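Long-range contacts in carbohydrate binding protein, putative, cbp2D (Cellvibrio japonicus, PDB 7B21), which carries a covalently bound heme c in its X183 cytochrome domain and probably transfers electrons, within a longer protein thought to bind polysaccharides: residues 7-12 / 79-84; 21-26 / 38-43; 47-52 / 64-69. All blocks are in the same frame, centred on the assembly; numbering follows the deposited sequence.

Two of the three contacts lie directly on the heme of this small cytochrome c domain. Contact 1 crosses the first helix over the last and, through Ile82, comes within about 4 Å of the heme. Contacts 2 and 3 lie inside the chain loop that contact 1 closes: contact 2 supplies the axial ligand His23 and contact 3 the axial ligand Met66, whose side chains are about 4 Å apart at their nearest atoms with the iron between them. Their centres are about 14 Å apart, yet they also meet directly, Tyr47 OH hydrogen-bonding to Asn41 O at 2.7 Å. Contacts 1 and 3 sit on opposite sides of the chain's centre, about 18 Å apart between centres.

Contact 1: residues 7-12 / 79-84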
# COMPACT_ATOMS: atom_id res chain seq x y z
N ALA A 7 -6.90 9.11 3.44
CA ALA A 7 -6.62 7.88 4.19
C ALA A 7 -7.89 7.07 4.46
O ALA A 7 -7.82 5.84 4.53
CB ALA A 7 -5.96 8.21 5.49
N THR A 8 -9.00 7.74 4.64
CA THR A 8 -10.25 7.04 4.93
C THR A 8 -10.66 6.23 3.70
O THR A 8 -11.01 5.03 3.77
CB THR A 8 -11.34 8.03 5.39
OG1 THR A 8 -10.86 8.71 6.53
CG2 THR A 8 -12.63 7.34 5.66
N ARG A 9 -10.60 6.82 2.52
CA ARG A 9 -10.84 6.07 1.29
C ARG A 9 -9.78 4.98 1.08
O ARG A 9 -10.10 3.86 0.64
CB ARG A 9 -10.87 6.95 0.05
CG ARG A 9 -12.03 7.92 0.05
CD ARG A 9 -12.26 8.52 -1.30
NE ARG A 9 -11.08 9.08 -1.87
CZ ARG A 9 -11.00 10.21 -2.51
NH1 ARG A 9 -12.11 10.85 -2.82
NH2 ARG A 9 -9.79 10.67 -2.82
N GLY A 10 -8.54 5.29 1.38
CA GLY A 10 -7.49 4.28 1.26
C GLY A 10 -7.71 3.06 2.11
O GLY A 10 -7.32 1.96 1.70
N ALA A 11 -8.34 3.22 3.27
CA ALA A 11 -8.64 2.09 4.18
C ALA A 11 -9.58 1.12 3.46
O ALA A 11 -9.48 -0.10 3.66
CB ALA A 11 -9.24 2.58 5.46
N ASN A 12 -10.51 1.62 2.65
CA ASN A 12 -11.44 0.78 1.88
C ASN A 12 -10.73 0.15 0.69
O ASN A 12 -10.90 -1.06 0.42
CB ASN A 12 -12.61 1.61 1.37
CG ASN A 12 -13.50 0.76 0.50
OD1 ASN A 12 -14.00 -0.25 0.97
ND2 ASN A 12 -13.63 1.14 -0.77
N ALA A 79 -3.76 4.96 -5.63
CA ALA A 79 -2.43 4.86 -5.05
C ALA A 79 -2.20 5.97 -4.01
O ALA A 79 -1.61 5.71 -2.96
CB ALA A 79 -1.39 4.87 -6.14
N ALA A 80 -2.65 7.17 -4.32
CA ALA A 80 -2.54 8.28 -3.37
C ALA A 80 -3.32 7.98 -2.08
O ALA A 80 -2.85 8.25 -0.99
CB ALA A 80 -3.00 9.56 -4.01
N ASP A 81 -4.54 7.48 -2.24
CA ASP A 81 -5.38 7.19 -1.08
C ASP A 81 -4.76 6.10 -0.23
O ASP A 81 -4.74 6.19 1.01
CB ASP A 81 -6.78 6.82 -1.53
CG ASP A 81 -7.62 7.94 -2.10
OD1 ASP A 81 -7.23 9.13 -1.97
OD2 ASP A 81 -8.68 7.63 -2.63
N ILE A 82 -4.31 5.00 -0.86
CA ILE A 82 -3.75 3.93 -0.05
C ILE A 82 -2.43 4.40 0.59
O ILE A 82 -2.20 4.03 1.74
CB ILE A 82 -3.60 2.63 -0.86
CG1 ILE A 82 -4.96 2.10 -1.33
CG2 ILE A 82 -2.91 1.58 0.00
CD1 ILE A 82 -4.89 0.86 -2.17
N GLU A 83 -1.62 5.17 -0.11
CA GLU A 83 -0.44 5.77 0.54
C GLU A 83 -0.85 6.46 1.83
O GLU A 83 -0.22 6.27 2.87
CB GLU A 83 0.24 6.72 -0.43
CG GLU A 83 1.34 7.55 0.21
CD GLU A 83 1.90 8.59 -0.76
OE1 GLU A 83 1.13 9.52 -1.12
OE2 GLU A 83 3.06 8.47 -1.18
N ALA A 84 -1.86 7.32 1.74
CA ALA A 84 -2.28 8.08 2.93
C ALA A 84 -2.69 7.11 4.05
O ALA A 84 -2.36 7.34 5.22
CB ALA A 84 -3.39 9.04 2.57
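The guanidinium of Arg9 meets the carboxylate of Asp81 at its edge, side-on, with NE and NH2 both turned to the acid and the two planes 39° apart. NH2 makes the straighter bond, 3.1 Å to Asp81 OD1, which lies in the guanidinium plane and accepts on its syn lone pair. NE reaches Asp81 OD2 at 2.9 Å from above the carboxylate plane, and NH2 adds a weak bond to the same oxygen, so that this atom is shared by two donors. The Arg9 chain bends at chi3 (-52°), which turns NE back toward the acid. Arginine suits this exposed position because it can offer two N-H groups at once, while the buried Asp81 has further partners: its OD1 also accepts from the backbone N of Asp6 and from Gln77 NE2.

Beside this salt bridge the backbones close in. Gly10 has no side chain, and its CA lies 3.4 Å from Asp81 O in a CA-H...O contact; glycine suits this place because the CB direction points at that oxygen. Farther along, the small methyls of Ala7 and Ala84 meet, CB to CB, at 4.0 Å, and Ile82 CG1 rests against Gly10 O.

Small residues thus let the axes of segments 7-12 and 79-84 approach to 6.7 Å, crossing at -99°, nearly perpendicular. This is the packing of N- and C-terminal helices characteristic of the cytochrome c fold. Ile82 and Asp81 also touch Leu13 farther along helix 7-16, Ile82 reaches the heme, and helix 58-65 packs on helix 76-86 through Ala79 and Ala80.

Contact 2: residues 21-26 / 38-43; sequences ACHGVD and TPLNPN. With HEC (heme c), chain B.
His23 is gripped at both ring nitrogens: NE2 binds the heme iron at 2.0 Å, while ND1 donates to the backbone O of Thr38 at 2.8 Å. ND1 stands above the Thr38 carbonyl plane, 38° out of it, and together the two partners hold the ring against rotation. Histidine fits here because it can be ligand and donor at once. One step back, Thr38 N donates to Cys22 O, so the backbone of the loop is tied to the end of helix 19-23.

Leucine supplies the apolar cover. Leu40 CD1 sits over one face of the His23 ring, 4.1 Å from its centroid in a CH-pi contact, and also packs on the porphyrin. With CG anti to the backbone N (chi1 -166°), Leu40 CG comes against HEC C3A and CMA. Thr38 CG2 touches both His23 CE1 and the heme.

Cys22 SG is covalently bonded to HEC CAC at 1.9 Å; with Cys19 and His23 it forms the CXXCH heme c motif. Asn41 N donates to propionate O2A. Hydrogen bonding of ND1 to a carbonyl would be expected to make the imidazole more electron-donating, which would favour ferric iron.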
# COMPACT_ATOMS: atom_id res chain seq x y z
N ALA A 21 -5.02 -9.30 1.17
CA ALA A 21 -4.73 -10.74 1.05
C ALA A 21 -3.28 -11.02 1.39
O ALA A 21 -2.97 -11.97 2.12
CB ALA A 21 -5.04 -11.18 -0.35
N CYS A 22 -2.33 -10.25 0.82
CA CYS A 22 -0.91 -10.53 0.99
C CYS A 22 -0.33 -9.82 2.20
O CYS A 22 0.65 -10.31 2.74
CB CYS A 22 -0.14 -10.18 -0.25
SG CYS A 22 -0.66 -11.25 -1.62
N HIS A 23 -0.87 -8.67 2.56
CA HIS A 23 -0.25 -7.80 3.57
C HIS A 23 -1.07 -7.72 4.86
O HIS A 23 -0.69 -6.95 5.75
CB HIS A 23 -0.02 -6.40 2.99
CG HIS A 23 0.93 -6.37 1.84
ND1 HIS A 23 2.24 -6.75 1.95
CD2 HIS A 23 0.79 -5.91 0.57
CE1 HIS A 23 2.82 -6.54 0.78
NE2 HIS A 23 1.98 -6.01 -0.11
N GLY A 24 -2.16 -8.47 4.96
CA GLY A 24 -2.98 -8.42 6.16
C GLY A 24 -3.68 -7.08 6.32
O GLY A 24 -3.85 -6.31 5.39
N VAL A 25 -4.15 -6.87 7.54
CA VAL A 25 -4.93 -5.64 7.85
C VAL A 25 -4.03 -4.43 7.99
O VAL A 25 -4.51 -3.31 7.83
CB VAL A 25 -5.78 -5.86 9.09
CG1 VAL A 25 -6.68 -7.03 8.98
CG2 VAL A 25 -5.00 -5.94 10.35
N ASP A 26 -2.75 -4.66 8.29
CA ASP A 26 -1.88 -3.61 8.84
C ASP A 26 -0.41 -3.91 8.52
O ASP A 26 0.45 -3.34 9.17
CB ASP A 26 -2.06 -3.49 10.35
CG ASP A 26 -1.66 -4.76 11.08
OD1 ASP A 26 -1.30 -5.74 10.40
OD2 ASP A 26 -1.72 -4.77 12.34
N THR A 38 3.10 -11.36 3.59
CA THR A 38 4.21 -10.47 3.22
C THR A 38 4.09 -9.23 4.09
O THR A 38 3.15 -8.44 3.95
CB THR A 38 4.15 -10.09 1.75
OG1 THR A 38 4.20 -11.28 0.96
CG2 THR A 38 5.28 -9.16 1.36
N PRO A 39 5.03 -8.99 4.99
CA PRO A 39 4.99 -7.80 5.80
C PRO A 39 5.07 -6.55 4.92
O PRO A 39 5.60 -6.56 3.81
CB PRO A 39 6.17 -7.89 6.75
CG PRO A 39 6.79 -9.18 6.53
CD PRO A 39 6.11 -9.90 5.41
N LEU A 40 4.61 -5.46 5.49
CA LEU A 40 4.68 -4.13 4.84
C LEU A 40 5.11 -3.14 5.91
O LEU A 40 4.38 -2.91 6.86
CB LEU A 40 3.33 -3.78 4.23
CG LEU A 40 3.28 -2.61 3.25
CD1 LEU A 40 1.89 -2.55 2.64
CD2 LEU A 40 3.65 -1.27 3.89
N ASN A 41 6.32 -2.61 5.76
CA ASN A 41 6.85 -1.58 6.65
C ASN A 41 6.31 -0.24 6.19
O ASN A 41 6.65 0.19 5.08
CB ASN A 41 8.36 -1.61 6.60
CG ASN A 41 8.98 -0.61 7.53
OD1 ASN A 41 8.45 0.46 7.81
ND2 ASN A 41 10.15 -0.96 8.01
N PRO A 42 5.46 0.44 6.98
CA PRO A 42 4.77 1.63 6.52
C PRO A 42 5.54 2.92 6.78
O PRO A 42 4.98 3.99 6.56
CB PRO A 42 3.51 1.59 7.38
CG PRO A 42 4.03 1.08 8.72
CD PRO A 42 5.03 0.02 8.33
N ASN A 43 6.79 2.79 7.19
CA ASN A 43 7.54 3.94 7.72
C ASN A 43 8.80 4.26 6.94
O ASN A 43 9.58 5.04 7.42
CB ASN A 43 7.88 3.70 9.18
CG ASN A 43 6.60 3.46 9.97
OD1 ASN A 43 5.57 4.16 9.79
ND2 ASN A 43 6.60 2.43 10.80
FE HEC B . 2.35 -5.48 -1.96
CHA HEC B . 5.67 -5.13 -1.30
CHB HEC B . 1.82 -2.27 -1.05
CHC HEC B . -0.90 -5.79 -2.89
CHD HEC B . 2.84 -8.79 -2.55
NA HEC B . 3.50 -4.02 -1.30
C1A HEC B . 4.85 -4.07 -0.99
C2A HEC B . 5.26 -2.87 -0.35
C3A HEC B . 4.20 -2.05 -0.32
C4A HEC B . 3.09 -2.77 -0.90
CMA HEC B . 4.13 -0.63 0.15
CAA HEC B . 6.65 -2.58 0.18
CBA HEC B . 6.78 -3.04 1.65
CGA HEC B . 8.05 -2.70 2.33
O1A HEC B . 8.92 -2.04 1.75
O2A HEC B . 8.16 -3.08 3.55
NB HEC B . 0.77 -4.25 -2.00
C1B HEC B . 0.74 -2.95 -1.57
C2B HEC B . -0.56 -2.39 -1.78
C3B HEC B . -1.34 -3.36 -2.35
C4B HEC B . -0.48 -4.56 -2.43
CMB HEC B . -0.99 -1.00 -1.43
CAB HEC B . -2.74 -3.27 -2.84
CBB HEC B . -2.96 -2.23 -3.91
NC HEC B . 1.20 -6.97 -2.59
C1C HEC B . -0.13 -6.94 -2.89
C2C HEC B . -0.63 -8.24 -3.17
C3C HEC B . 0.40 -9.12 -2.99
C4C HEC B . 1.55 -8.33 -2.68
CMC HEC B . -2.08 -8.55 -3.48
CAC HEC B . 0.39 -10.61 -3.03
CBC HEC B . -0.14 -11.26 -4.24
ND HEC B . 3.95 -6.69 -2.01
C1D HEC B . 3.96 -8.02 -2.31
C2D HEC B . 5.33 -8.51 -2.37
C3D HEC B . 6.13 -7.48 -2.09
C4D HEC B . 5.26 -6.34 -1.80
CMD HEC B . 5.72 -9.92 -2.69
CAD HEC B . 7.62 -7.42 -2.18
CBD HEC B . 8.01 -6.82 -3.59
CGD HEC B . 9.47 -6.86 -3.89
O1D HEC B . 10.20 -5.87 -3.59
O2D HEC B . 9.93 -7.91 -4.44
O HOH W 1 3.16 -2.95 9.37

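Contact 3: residues 47-52 / 64-69; sequences YRHSRD and MWMPQG. With NA (sodium ion), chain C; HEC (heme c), chain B; EDO (1,2-ethanediol), chain D; EDO (1,2-ethanediol), chain E.
From CB outward, His49 is enclosed by Trp65, heme and Gln68. CB stands over the five-membered ring of Trp65, 3.5 Å from its centroid, a CH-pi contact. CG, anti to the backbone N (chi1 -169°), sits against Trp65 CD2, and the imidazole lies face to face with the six-membered ring, centroids 4.1 Å apart and planes at 12°. Its opposite face carries the heme propionate carbon CGD. At the edge, ND1 accepts from Arg51 N within a type I turn, CD2 touches Met66 CE, and NE2 donates to Gln68 OE1 at 2.9 Å, an almost straight bond (178°).

Tryptophan offers a broad face and one N-H: its NE1 donates to Asp52 OD2 at 3.0 Å, from above the carboxylate plane. Asp52 OD2 is also salt-bridged to Arg56. Trp65 CZ3 points into one face of the Arg51 guanidinium, the planes steeply inclined.

Ser50 adds its N and OG to the same propionate. Met66 gives SD to the iron at 2.3 Å, opposite His23, and its O to the sodium ion. This network ties the loop bearing the methionine ligand to a heme propionate, and the hydrogen bonds from Ser50 would tend to stabilise that propionate's negative charge.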
# COMPACT_ATOMS: atom_id res chain seq x y z
N TYR A 47 10.45 3.79 -1.26
CA TYR A 47 10.27 2.35 -1.45
C TYR A 47 10.90 1.97 -2.77
O TYR A 47 10.59 2.53 -3.83
CB TYR A 47 8.78 2.00 -1.43
CG TYR A 47 8.17 2.14 -0.07
CD1 TYR A 47 7.77 3.36 0.43
CD2 TYR A 47 8.06 1.05 0.77
CE1 TYR A 47 7.29 3.49 1.73
CE2 TYR A 47 7.57 1.16 2.05
CZ TYR A 47 7.20 2.38 2.55
OH TYR A 47 6.77 2.53 3.84
N ARG A 48 11.75 0.94 -2.72
CA ARG A 48 12.42 0.42 -3.93
C ARG A 48 12.08 -1.05 -4.05
O ARG A 48 12.63 -1.90 -3.36
CB ARG A 48 13.93 0.62 -3.93
CG ARG A 48 14.56 0.23 -5.26
CD ARG A 48 16.04 0.56 -5.25
NE ARG A 48 16.67 -0.01 -6.43
CZ ARG A 48 17.76 0.42 -7.02
NH1 ARG A 48 18.39 1.50 -6.57
NH2 ARG A 48 18.23 -0.24 -8.05
N HIS A 49 11.18 -1.39 -4.96
CA HIS A 49 10.84 -2.78 -5.27
C HIS A 49 12.12 -3.49 -5.68
O HIS A 49 13.02 -2.89 -6.32
CB HIS A 49 9.82 -2.81 -6.40
CG HIS A 49 9.20 -4.14 -6.65
ND1 HIS A 49 9.85 -5.13 -7.35
CD2 HIS A 49 7.99 -4.63 -6.29
CE1 HIS A 49 9.03 -6.17 -7.45
NE2 HIS A 49 7.88 -5.90 -6.79
N SER A 50 12.20 -4.77 -5.36
CA SER A 50 13.39 -5.58 -5.73
C SER A 50 13.67 -5.55 -7.23
O SER A 50 14.82 -5.77 -7.60
CB SER A 50 13.25 -6.98 -5.25
OG SER A 50 12.19 -7.66 -5.87
N ARG A 51 12.70 -5.28 -8.07
CA ARG A 51 12.89 -5.25 -9.54
C ARG A 51 13.02 -3.83 -10.06
O ARG A 51 13.16 -3.65 -11.27
CB ARG A 51 11.73 -5.94 -10.24
CG ARG A 51 11.58 -7.43 -9.96
CD ARG A 51 10.32 -7.99 -10.69
NE ARG A 51 10.17 -7.59 -12.11
CZ ARG A 51 9.04 -7.50 -12.84
NH1 ARG A 51 7.86 -7.87 -12.37
NH2 ARG A 51 9.12 -7.12 -14.10
N ASP A 52 12.95 -2.83 -9.20
CA ASP A 52 13.05 -1.43 -9.64
C ASP A 52 14.51 -1.00 -9.67
O ASP A 52 15.36 -1.61 -9.07
CB ASP A 52 12.19 -0.53 -8.77
CG ASP A 52 11.66 0.73 -9.44
OD1 ASP A 52 12.18 1.15 -10.48
OD2 ASP A 52 10.67 1.28 -8.90
N MET A 64 3.13 1.56 -9.66
CA MET A 64 3.97 0.72 -10.52
C MET A 64 3.85 -0.77 -10.20
O MET A 64 3.86 -1.59 -11.13
CB MET A 64 5.42 1.13 -10.32
CG MET A 64 5.78 2.47 -10.88
SD MET A 64 7.51 2.93 -10.54
CE MET A 64 8.34 1.76 -11.63
N TRP A 65 3.77 -1.13 -8.93
CA TRP A 65 4.13 -2.49 -8.53
C TRP A 65 3.00 -3.25 -7.83
O TRP A 65 3.17 -4.46 -7.63
CB TRP A 65 5.37 -2.51 -7.63
CG TRP A 65 6.59 -1.97 -8.28
CD1 TRP A 65 7.20 -0.78 -8.00
CD2 TRP A 65 7.37 -2.57 -9.33
NE1 TRP A 65 8.31 -0.61 -8.80
CE2 TRP A 65 8.43 -1.69 -9.62
CE3 TRP A 65 7.29 -3.81 -9.97
CZ2 TRP A 65 9.39 -1.99 -10.57
CZ3 TRP A 65 8.28 -4.10 -10.88
CH2 TRP A 65 9.30 -3.20 -11.19
N MET A 66 1.91 -2.61 -7.43
CA MET A 66 0.92 -3.30 -6.58
C MET A 66 -0.47 -3.05 -7.11
O MET A 66 -0.77 -2.02 -7.72
CB MET A 66 1.05 -2.83 -5.14
CG MET A 66 2.40 -3.18 -4.50
SD MET A 66 2.63 -4.95 -4.22
CE MET A 66 4.35 -5.11 -4.66
N PRO A 67 -1.42 -3.97 -6.88
CA PRO A 67 -1.19 -5.28 -6.29
C PRO A 67 -0.33 -6.14 -7.22
O PRO A 67 -0.50 -6.09 -8.42
CB PRO A 67 -2.61 -5.87 -6.15
CG PRO A 67 -3.40 -5.21 -7.28
CD PRO A 67 -2.79 -3.82 -7.35
N GLN A 68 0.56 -6.90 -6.64
CA GLN A 68 1.48 -7.70 -7.45
C GLN A 68 0.65 -8.77 -8.17
O GLN A 68 -0.11 -9.50 -7.56
CB GLN A 68 2.59 -8.20 -6.53
CG GLN A 68 3.70 -8.87 -7.32
CD GLN A 68 5.06 -8.79 -6.68
OE1 GLN A 68 5.64 -7.71 -6.44
NE2 GLN A 68 5.65 -9.96 -6.46
N GLY A 69 0.80 -8.80 -9.48
CA GLY A 69 0.03 -9.65 -10.38
C GLY A 69 -1.07 -8.92 -11.13
O GLY A 69 -1.62 -9.48 -12.07
NA NA C . -0.50 -0.32 -9.18
FE HEC B . 2.35 -5.48 -1.96
CHA HEC B . 5.67 -5.13 -1.30
CHB HEC B . 1.82 -2.27 -1.05
CHC HEC B . -0.90 -5.79 -2.89
CHD HEC B . 2.84 -8.79 -2.55
NA HEC B . 3.50 -4.02 -1.30
C1A HEC B . 4.85 -4.07 -0.99
C2A HEC B . 5.26 -2.87 -0.35
C3A HEC B . 4.20 -2.05 -0.32
C4A HEC B . 3.09 -2.77 -0.90
CMA HEC B . 4.13 -0.63 0.15
CAA HEC B . 6.65 -2.58 0.18
CBA HEC B . 6.78 -3.04 1.65
CGA HEC B . 8.05 -2.70 2.33
O1A HEC B . 8.92 -2.04 1.75
O2A HEC B . 8.16 -3.08 3.55
NB HEC B . 0.77 -4.25 -2.00
C1B HEC B . 0.74 -2.95 -1.57
C2B HEC B . -0.56 -2.39 -1.78
C3B HEC B . -1.34 -3.36 -2.35
C4B HEC B . -0.48 -4.56 -2.43
CMB HEC B . -0.99 -1.00 -1.43
CAB HEC B . -2.74 -3.27 -2.84
CBB HEC B . -2.96 -2.23 -3.91
NC HEC B . 1.20 -6.97 -2.59
C1C HEC B . -0.13 -6.94 -2.89
C2C HEC B . -0.63 -8.24 -3.17
C3C HEC B . 0.40 -9.12 -2.99
C4C HEC B . 1.55 -8.33 -2.68
CMC HEC B . -2.08 -8.55 -3.48
CAC HEC B . 0.39 -10.61 -3.03
CBC HEC B . -0.14 -11.26 -4.24
ND HEC B . 3.95 -6.69 -2.01
C1D HEC B . 3.96 -8.02 -2.31
C2D HEC B . 5.33 -8.51 -2.37
C3D HEC B . 6.13 -7.48 -2.09
C4D HEC B . 5.26 -6.34 -1.80
CMD HEC B . 5.72 -9.92 -2.69
CAD HEC B . 7.62 -7.42 -2.18
CBD HEC B . 8.01 -6.82 -3.59
CGD HEC B . 9.47 -6.86 -3.89
O1D HEC B . 10.20 -5.87 -3.59
O2D HEC B . 9.93 -7.91 -4.44
C1 EDO D . 14.35 -1.25 -0.15
O1 EDO D . 13.73 -2.36 -0.75
C2 EDO D . 13.36 -0.44 0.61
O2 EDO D . 12.25 -0.09 -0.16
C1 EDO E . 18.86 3.83 -1.92
O1 EDO E . 18.92 5.19 -2.28
C2 EDO E . 19.05 2.93 -3.08
O2 EDO E . 18.16 3.10 -4.16